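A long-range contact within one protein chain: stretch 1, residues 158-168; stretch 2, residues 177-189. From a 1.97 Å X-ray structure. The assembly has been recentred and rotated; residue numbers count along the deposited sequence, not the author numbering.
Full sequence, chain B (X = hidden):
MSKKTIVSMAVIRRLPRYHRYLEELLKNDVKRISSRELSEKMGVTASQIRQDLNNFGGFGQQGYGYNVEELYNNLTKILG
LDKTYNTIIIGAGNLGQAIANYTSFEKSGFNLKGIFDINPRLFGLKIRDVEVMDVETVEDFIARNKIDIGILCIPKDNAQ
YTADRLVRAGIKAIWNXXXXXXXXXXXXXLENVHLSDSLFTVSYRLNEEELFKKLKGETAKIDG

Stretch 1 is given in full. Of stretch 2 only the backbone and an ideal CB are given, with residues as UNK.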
ATOM      1  N   ASN B 158      -0.759 -14.793 -16.879  1.00 65.13           N
ATOM      2  CA  ASN B 158      -0.241 -15.993 -16.219  1.00 61.95           C
ATOM      3  C   ASN B 158       0.312 -15.746 -14.791  1.00 57.80           C
ATOM      4  O   ASN B 158       1.319 -16.341 -14.407  1.00 55.82           O
ATOM      5  CB  ASN B 158       0.736 -16.815 -17.107  1.00 63.55           C
ATOM      6  CG  ASN B 158       0.399 -16.767 -18.607  1.00 66.91           C
ATOM      7  OD1 ASN B 158       1.289 -16.920 -19.453  1.00 71.58           O
ATOM      8  ND2 ASN B 158      -0.870 -16.550 -18.943  1.00 71.27           N
ATOM      9  N   ALA B 159      -0.377 -14.927 -13.991  1.00 53.68           N
ATOM     10  CA  ALA B 159      -0.011 -14.735 -12.586  1.00 49.08           C
ATOM     11  C   ALA B 159      -0.125 -15.906 -11.598  1.00 47.01           C
ATOM     12  O   ALA B 159       0.803 -16.120 -10.819  1.00 43.80           O
ATOM     13  CB  ALA B 159      -0.636 -13.476 -11.982  1.00 48.59           C
ATOM     14  N   GLN B 160      -1.249 -16.605 -11.544  1.00 43.73           N
ATOM     15  CA  GLN B 160      -1.326 -17.744 -10.665  1.00 43.55           C
ATOM     16  C   GLN B 160      -0.313 -18.815 -11.105  1.00 43.81           C
ATOM     17  O   GLN B 160       0.338 -19.452 -10.276  1.00 39.57           O
ATOM     18  CB  GLN B 160      -2.737 -18.339 -10.673  1.00 45.49           C
ATOM     19  CG  GLN B 160      -2.957 -19.531  -9.753  1.00 45.27           C
ATOM     20  CD  GLN B 160      -2.785 -19.181  -8.282  1.00 48.15           C
ATOM     21  OE1 GLN B 160      -3.434 -18.270  -7.768  1.00 43.77           O
ATOM     22  NE2 GLN B 160      -1.844 -19.863  -7.613  1.00 46.10           N
ATOM     23  N   TYR B 161      -0.131 -18.967 -12.414  1.00 42.82           N
ATOM     24  CA  TYR B 161       0.822 -19.959 -12.886  1.00 43.16           C
ATOM     25  C   TYR B 161       2.227 -19.537 -12.433  1.00 40.02           C
ATOM     26  O   TYR B 161       3.013 -20.356 -11.962  1.00 38.57           O
ATOM     27  CB  TYR B 161       0.733 -20.097 -14.414  1.00 45.90           C
ATOM     28  CG  TYR B 161       1.859 -20.933 -14.974  1.00 49.24           C
ATOM     29  CD1 TYR B 161       2.011 -22.270 -14.609  1.00 52.75           C
ATOM     30  CD2 TYR B 161       2.808 -20.355 -15.816  1.00 54.43           C
ATOM     31  CE1 TYR B 161       3.065 -23.041 -15.125  1.00 54.31           C
ATOM     32  CE2 TYR B 161       3.850 -21.090 -16.330  1.00 56.69           C
ATOM     33  CZ  TYR B 161       3.972 -22.426 -15.984  1.00 55.77           C
ATOM     34  OH  TYR B 161       5.030 -23.116 -16.484  1.00 57.05           O
ATOM     35  N   THR B 162       2.526 -18.248 -12.524  1.00 38.54           N
ATOM     36  CA  THR B 162       3.825 -17.750 -12.099  1.00 37.74           C
ATOM     37  C   THR B 162       3.999 -17.975 -10.603  1.00 35.37           C
ATOM     38  O   THR B 162       5.026 -18.442 -10.187  1.00 33.81           O
ATOM     39  CB  THR B 162       4.037 -16.277 -12.507  1.00 39.75           C
ATOM     40  OG1 THR B 162       3.983 -16.222 -13.927  1.00 39.86           O
ATOM     41  CG2 THR B 162       5.441 -15.754 -12.068  1.00 39.52           C
ATOM     42  N   ALA B 163       2.966 -17.697  -9.807  1.00 36.28           N
ATOM     43  CA  ALA B 163       3.030 -17.906  -8.340  1.00 34.97           C
ATOM     44  C   ALA B 163       3.262 -19.409  -8.072  1.00 36.00           C
ATOM     45  O   ALA B 163       4.071 -19.791  -7.218  1.00 32.63           O
ATOM     46  CB  ALA B 163       1.732 -17.422  -7.705  1.00 35.50           C
ATOM     47  N   ASP B 164       2.608 -20.279  -8.847  1.00 34.90           N
ATOM     48  CA  ASP B 164       2.792 -21.738  -8.605  1.00 36.78           C
ATOM     49  C   ASP B 164       4.223 -22.190  -8.868  1.00 34.42           C
ATOM     50  O   ASP B 164       4.730 -23.040  -8.148  1.00 34.15           O
ATOM     51  CB  ASP B 164       1.861 -22.572  -9.504  1.00 40.74           C
ATOM     52  CG  ASP B 164       0.385 -22.450  -9.114  1.00 46.51           C
ATOM     53  OD1 ASP B 164       0.081 -21.994  -7.988  1.00 47.45           O
ATOM     54  OD2 ASP B 164      -0.477 -22.839  -9.933  1.00 52.43           O
ATOM     55  N   ARG B 165       4.851 -21.642  -9.907  1.00 32.97           N
ATOM     56  CA  ARG B 165       6.221 -21.965 -10.249  1.00 35.87           C
ATOM     57  C   ARG B 165       7.136 -21.512  -9.126  1.00 33.43           C
ATOM     58  O   ARG B 165       8.103 -22.220  -8.788  1.00 30.95           O
ATOM     59  CB  ARG B 165       6.688 -21.220 -11.519  1.00 35.57           C
ATOM     60  CG  ARG B 165       5.910 -21.593 -12.781  1.00 42.68           C
ATOM     61  CD  ARG B 165       6.562 -20.824 -13.880  1.00 46.05           C
ATOM     62  NE  ARG B 165       7.830 -21.437 -14.241  1.00 42.62           N
ATOM     63  CZ  ARG B 165       8.378 -21.220 -15.411  1.00 55.35           C
ATOM     64  NH1 ARG B 165       7.745 -20.379 -16.236  1.00 56.00           N
ATOM     65  NH2 ARG B 165       9.498 -21.843 -15.756  1.00 55.82           N
ATOM     66  N   LEU B 166       6.921 -20.282  -8.626  1.00 28.82           N
ATOM     67  CA  LEU B 166       7.846 -19.813  -7.535  1.00 28.86           C
ATOM     68  C   LEU B 166       7.717 -20.683  -6.313  1.00 27.57           C
ATOM     69  O   LEU B 166       8.698 -21.016  -5.640  1.00 28.37           O
ATOM     70  CB  LEU B 166       7.577 -18.350  -7.100  1.00 28.12           C
ATOM     71  CG  LEU B 166       7.536 -17.314  -8.209  1.00 32.28           C
ATOM     72  CD1 LEU B 166       7.271 -15.916  -7.624  1.00 35.71           C
ATOM     73  CD2 LEU B 166       8.772 -17.280  -9.042  1.00 33.77           C
ATOM     74  N   VAL B 167       6.483 -21.037  -5.981  1.00 28.51           N
ATOM     75  CA  VAL B 167       6.222 -21.942  -4.856  1.00 27.89           C
ATOM     76  C   VAL B 167       6.895 -23.324  -5.019  1.00 30.00           C
ATOM     77  O   VAL B 167       7.599 -23.804  -4.114  1.00 31.36           O
ATOM     78  CB  VAL B 167       4.678 -22.088  -4.651  1.00 30.92           C
ATOM     79  CG1 VAL B 167       4.336 -23.246  -3.741  1.00 31.45           C
ATOM     80  CG2 VAL B 167       4.070 -20.740  -4.103  1.00 28.77           C
ATOM     81  N   ARG B 168       6.755 -23.956  -6.172  1.00 32.27           N
ATOM     82  CA  ARG B 168       7.364 -25.295  -6.277  1.00 34.93           C
ATOM     83  C   ARG B 168       8.895 -25.197  -6.303  1.00 34.55           C
ATOM     84  O   ARG B 168       9.569 -26.166  -5.952  1.00 31.00           O
ATOM     85  CB  ARG B 168       6.858 -26.048  -7.502  1.00 39.35           C
ATOM     86  CG  ARG B 168       7.371 -25.532  -8.802  1.00 42.59           C
ATOM     87  CD  ARG B 168       6.764 -26.340  -9.960  1.00 49.80           C
ATOM     88  NE  ARG B 168       7.238 -25.781 -11.214  1.00 48.46           N
ATOM     89  CZ  ARG B 168       6.598 -25.927 -12.375  1.00 56.48           C
ATOM     90  NH1 ARG B 168       5.489 -26.646 -12.434  1.00 54.58           N
ATOM     91  NH2 ARG B 168       7.102 -25.424 -13.486  1.00 50.88           N
ATOM     92  N   UNK B 177       1.802  -7.450  -6.438  1.00 27.53           N
ATOM     93  CA  UNK B 177       1.231  -6.142  -6.848  1.00 30.72           C
ATOM     94  C   UNK B 177      -0.001  -6.208  -7.758  1.00 34.54           C
ATOM     95  O   UNK B 177      -0.550  -5.166  -8.133  1.00 34.66           O
ATOM     96  CB  UNK B 177       2.311  -5.333  -7.569  1.00 30.72           C
ATOM     97  N   UNK B 178      -0.384  -7.410  -8.159  1.00 36.59           N
ATOM     98  CA  UNK B 178      -1.516  -7.528  -9.058  1.00 42.27           C
ATOM     99  C   UNK B 178      -2.796  -7.469  -8.282  1.00 44.69           C
ATOM    100  O   UNK B 178      -2.899  -8.104  -7.232  1.00 43.66           O
ATOM    101  CB  UNK B 178      -1.444  -8.823  -9.870  1.00 42.27           C
ATOM    102  N   UNK B 179      -3.805  -6.795  -8.859  1.00 48.58           N
ATOM    103  CA  UNK B 179      -5.048  -6.517  -8.178  1.00 50.93           C
ATOM    104  C   UNK B 179      -5.903  -7.765  -8.104  1.00 53.22           C
ATOM    105  O   UNK B 179      -7.111  -7.651  -8.223  1.00 56.27           O
ATOM    106  CB  UNK B 179      -5.806  -5.388  -8.880  1.00 50.93           C
ATOM    107  N   UNK B 180      -5.297  -8.921  -7.879  1.00 53.82           N
ATOM    108  CA  UNK B 180      -5.995 -10.194  -7.683  1.00 56.58           C
ATOM    109  C   UNK B 180      -5.375 -11.042  -6.555  1.00 56.54           C
ATOM    110  O   UNK B 180      -4.166 -11.081  -6.396  1.00 55.56           O
ATOM    111  CB  UNK B 180      -5.987 -10.990  -8.990  1.00 56.58           C
ATOM    112  N   UNK B 181      -6.204 -11.718  -5.777  1.00 57.11           N
ATOM    113  CA  UNK B 181      -5.729 -12.506  -4.648  1.00 57.06           C
ATOM    114  C   UNK B 181      -5.340 -13.965  -5.011  1.00 56.22           C
ATOM    115  O   UNK B 181      -6.197 -14.837  -5.244  1.00 57.91           O
ATOM    116  CB  UNK B 181      -6.813 -12.521  -3.568  1.00 57.06           C
ATOM    117  N   UNK B 182      -4.022 -14.200  -5.028  1.00 52.15           N
ATOM    118  CA  UNK B 182      -3.410 -15.479  -5.446  1.00 49.11           C
ATOM    119  C   UNK B 182      -3.597 -16.622  -4.444  1.00 46.03           C
ATOM    120  O   UNK B 182      -3.817 -16.364  -3.282  1.00 45.92           O
ATOM    121  CB  UNK B 182      -1.912 -15.272  -5.682  1.00 49.11           C
ATOM    122  N   UNK B 183      -3.481 -17.863  -4.899  1.00 45.44           N
ATOM    123  CA  UNK B 183      -3.556 -19.031  -4.037  1.00 45.98           C
ATOM    124  C   UNK B 183      -2.123 -19.568  -3.818  1.00 43.57           C
ATOM    125  O   UNK B 183      -1.446 -19.866  -4.815  1.00 42.95           O
ATOM    126  CB  UNK B 183      -4.466 -20.100  -4.646  1.00 45.98           C
ATOM    127  N   UNK B 184      -1.705 -19.710  -2.556  1.00 39.80           N
ATOM    128  CA  UNK B 184      -0.411 -20.339  -2.212  1.00 36.99           C
ATOM    129  C   UNK B 184      -0.669 -21.240  -1.008  1.00 37.89           C
ATOM    130  O   UNK B 184      -1.649 -21.048  -0.275  1.00 36.95           O
ATOM    131  CB  UNK B 184       0.671 -19.301  -1.909  1.00 36.99           C
ATOM    132  N   UNK B 185       0.244 -22.185  -0.757  1.00 37.35           N
ATOM    133  CA  UNK B 185       0.122 -23.068   0.391  1.00 37.89           C
ATOM    134  C   UNK B 185       0.228 -22.225   1.647  1.00 39.09           C
ATOM    135  O   UNK B 185       0.855 -21.152   1.653  1.00 36.46           O
ATOM    136  CB  UNK B 185       1.187 -24.166   0.370  1.00 37.89           C
ATOM    137  N   UNK B 186      -0.318 -22.744   2.731  1.00 40.96           N
ATOM    138  CA  UNK B 186      -0.440 -22.007   3.971  1.00 42.91           C
ATOM    139  C   UNK B 186       0.920 -21.646   4.554  1.00 41.65           C
ATOM    140  O   UNK B 186       1.028 -20.720   5.367  1.00 42.08           O
ATOM    141  CB  UNK B 186      -1.247 -22.820   4.985  1.00 42.91           C
ATOM    142  N   UNK B 187       1.967 -22.358   4.153  1.00 38.38           N
ATOM    143  CA  UNK B 187       3.268 -22.091   4.767  1.00 36.13           C
ATOM    144  C   UNK B 187       4.026 -20.968   4.040  1.00 34.60           C
ATOM    145  O   UNK B 187       5.069 -20.527   4.524  1.00 33.29           O
ATOM    146  CB  UNK B 187       4.111 -23.368   4.775  1.00 36.13           C
ATOM    147  N   UNK B 188       3.547 -20.577   2.861  1.00 31.36           N
ATOM    148  CA  UNK B 188       4.170 -19.539   2.054  1.00 30.46           C
ATOM    149  C   UNK B 188       3.535 -18.213   2.471  1.00 29.72           C
ATOM    150  O   UNK B 188       2.312 -18.107   2.572  1.00 30.37           O
ATOM    151  CB  UNK B 188       3.997 -19.804   0.557  1.00 30.46           C
ATOM    152  N   UNK B 189       4.345 -17.201   2.724  1.00 29.03           N
ATOM    153  CA  UNK B 189       3.790 -15.878   3.085  1.00 28.06           C
ATOM    154  C   UNK B 189       3.272 -15.210   1.814  1.00 29.43           C
ATOM    155  O   UNK B 189       4.019 -15.141   0.844  1.00 27.53           O
ATOM    156  CB  UNK B 189       4.838 -14.999   3.770  1.00 28.06           C
TER

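Stretch 1 is a helix from A159 to R168 that turns A159, A163 and V167 toward the second segment, with Q160 and D164 flanking this apolar strip.

Position 177 has nothing of stretch 1 within 5.5 Å of its ideal CB; the residue is F177, which makes no contact here.

At 178 the CA-to-CB bond points toward the helix, and the ideal CB lies 5.2 Å from A159 CB. The CB faces the methyl of A159, so an apolar residue suits, though there is little space straight ahead for a long chain. L178 packs against it, CD1 lying 3.1 Å from A159 CB, an unusually short approach; its chi1 of -25° lies between wells.

Positions 179, 180 and 181 are out of contact, and many residues would serve. A phi of -75° at 179 is compatible with proline. They are P179, I180 and D181.

Position 182 again points toward the helix. Its ideal CB is 4.7 Å from A163 CB and 4.0 Å from Q160 OE1, facing the shallow surface between two alanines. A branched or flexible apolar chain would fit. L182, in the mt rotamer, uses both branches: CD1 is 3.9 Å from A163 CB, whereas CD2 lies 4.3 Å from A159 CB.

At 183 the backbone matters most. Its N donates to Q160 OE1 (2.9 Å), and Q160 NE2 donates to its O (2.8 Å), so one side-chain amide pairs with both the backbone N and the backbone O of this residue. Q160 NE2 also reaches D164 OD1 (2.9 Å), and water 1 donates to both D164 OD1 and the O of 183. Proline would lack the N-H; otherwise, with CB sideways, many side chains are possible. K183 lays its CB 3.7 Å from Q160 OE1, while its end leads away from the helix.

The CB of 184 points sideways, its ideal position 4.3 Å from V167 CG2, and phi/psi of -138/162° is extended. A beta-branched or other apolar residue would suit; V184 places CG1 4.1 Å from V167 CG2.

Position 185 opens a type I turn, and its phi of -64° admits proline, among others. P185 rests CD 3.7 Å from V167 CG1.

Positions 186 and 187 are the turn's central residues, where polar side chains are common; D186 and D187 do not touch the helix.

At 188, whose N donates to the O of P185 (3.0 Å), CB points back toward V167, favouring an apolar chain. V188 brings CG2 4.3 Å from V167 CG2.

Position 189, out of reach, is I189.

Stretch 2, residues 177-189: FLPIDLKVPDDVI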
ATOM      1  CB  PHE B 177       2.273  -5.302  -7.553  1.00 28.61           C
ATOM      2  CG  PHE B 177       3.224  -4.665  -6.594  1.00 27.72           C
ATOM      3  CD1 PHE B 177       2.955  -3.386  -6.104  1.00 31.83           C
ATOM      4  CD2 PHE B 177       4.254  -5.418  -6.059  1.00 27.15           C
ATOM      5  CE1 PHE B 177       3.798  -2.783  -5.175  1.00 31.46           C
ATOM      6  CE2 PHE B 177       5.119  -4.827  -5.129  1.00 29.55           C
ATOM      7  CZ  PHE B 177       4.868  -3.533  -4.673  1.00 30.54           C
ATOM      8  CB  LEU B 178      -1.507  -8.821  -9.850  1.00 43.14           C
ATOM      9  CG  LEU B 178      -0.305  -9.689 -10.222  1.00 49.58           C
ATOM     10  CD1 LEU B 178      -0.704 -10.368 -11.540  1.00 52.79           C
ATOM     11  CD2 LEU B 178       1.070  -9.025 -10.312  1.00 49.03           C
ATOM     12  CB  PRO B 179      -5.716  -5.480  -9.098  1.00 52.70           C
ATOM     13  CG  PRO B 179      -5.263  -5.860 -10.471  1.00 54.47           C
ATOM     14  CD  PRO B 179      -3.828  -6.347 -10.266  1.00 49.39           C
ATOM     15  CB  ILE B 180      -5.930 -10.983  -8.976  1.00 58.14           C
ATOM     16  CG1 ILE B 180      -7.022 -10.470  -9.919  1.00 62.54           C
ATOM     17  CG2 ILE B 180      -6.036 -12.483  -8.732  1.00 60.03           C
ATOM     18  CD1 ILE B 180      -6.853 -10.994 -11.325  1.00 66.87           C
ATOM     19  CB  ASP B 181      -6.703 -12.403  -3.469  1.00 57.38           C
ATOM     20  CG  ASP B 181      -6.654 -11.020  -2.784  1.00 62.29           C
ATOM     21  OD1 ASP B 181      -6.076 -10.050  -3.342  1.00 65.20           O
ATOM     22  OD2 ASP B 181      -7.163 -10.897  -1.651  1.00 66.27           O
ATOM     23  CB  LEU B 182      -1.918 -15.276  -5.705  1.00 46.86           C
ATOM     24  CG  LEU B 182      -1.635 -14.247  -6.790  1.00 49.29           C
ATOM     25  CD1 LEU B 182      -0.148 -14.087  -6.880  1.00 48.66           C
ATOM     26  CD2 LEU B 182      -2.220 -14.625  -8.144  1.00 52.45           C
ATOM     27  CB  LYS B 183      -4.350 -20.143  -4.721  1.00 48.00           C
ATOM     28  CG  LYS B 183      -5.823 -19.830  -4.977  1.00 55.55           C
ATOM     29  CD  LYS B 183      -6.430 -18.961  -3.893  1.00 61.63           C
ATOM     30  CE  LYS B 183      -7.741 -18.338  -4.389  1.00 69.24           C
ATOM     31  NZ  LYS B 183      -8.618 -19.393  -4.982  1.00 70.14           N
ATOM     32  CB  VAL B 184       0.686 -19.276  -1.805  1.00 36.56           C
ATOM     33  CG1 VAL B 184       0.992 -18.276  -2.989  1.00 39.10           C
ATOM     34  CG2 VAL B 184       0.235 -18.513  -0.635  1.00 33.77           C
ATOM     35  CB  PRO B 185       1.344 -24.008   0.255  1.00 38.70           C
ATOM     36  CG  PRO B 185       1.643 -24.028  -1.208  1.00 38.93           C
ATOM     37  CD  PRO B 185       1.219 -22.666  -1.765  1.00 37.57           C
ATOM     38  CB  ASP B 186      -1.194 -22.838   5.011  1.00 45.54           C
ATOM     39  CG  ASP B 186      -2.698 -22.823   4.801  1.00 54.37           C
ATOM     40  OD1 ASP B 186      -3.200 -22.102   3.920  1.00 57.66           O
ATOM     41  OD2 ASP B 186      -3.400 -23.554   5.531  1.00 61.80           O
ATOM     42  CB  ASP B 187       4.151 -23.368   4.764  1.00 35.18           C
ATOM     43  CG  ASP B 187       4.385 -23.886   3.363  1.00 36.35           C
ATOM     44  OD1 ASP B 187       3.406 -24.407   2.808  1.00 37.35           O
ATOM     45  OD2 ASP B 187       5.517 -23.750   2.761  1.00 36.69           O
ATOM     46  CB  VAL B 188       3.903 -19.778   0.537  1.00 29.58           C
ATOM     47  CG1 VAL B 188       4.462 -18.606  -0.355  1.00 27.95           C
ATOM     48  CG2 VAL B 188       4.573 -21.140   0.107  1.00 33.77           C
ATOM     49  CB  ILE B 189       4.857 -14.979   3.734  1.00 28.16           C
ATOM     50  CG1 ILE B 189       5.269 -15.559   5.089  1.00 29.18           C
ATOM     51  CG2 ILE B 189       4.292 -13.552   4.014  1.00 28.95           C
ATOM     52  CD1 ILE B 189       6.760 -15.297   5.476  1.00 29.18           C
TER
HETATM   53  O   HOH W   1       0.596 -21.532  -5.475  1.00 46.08           O
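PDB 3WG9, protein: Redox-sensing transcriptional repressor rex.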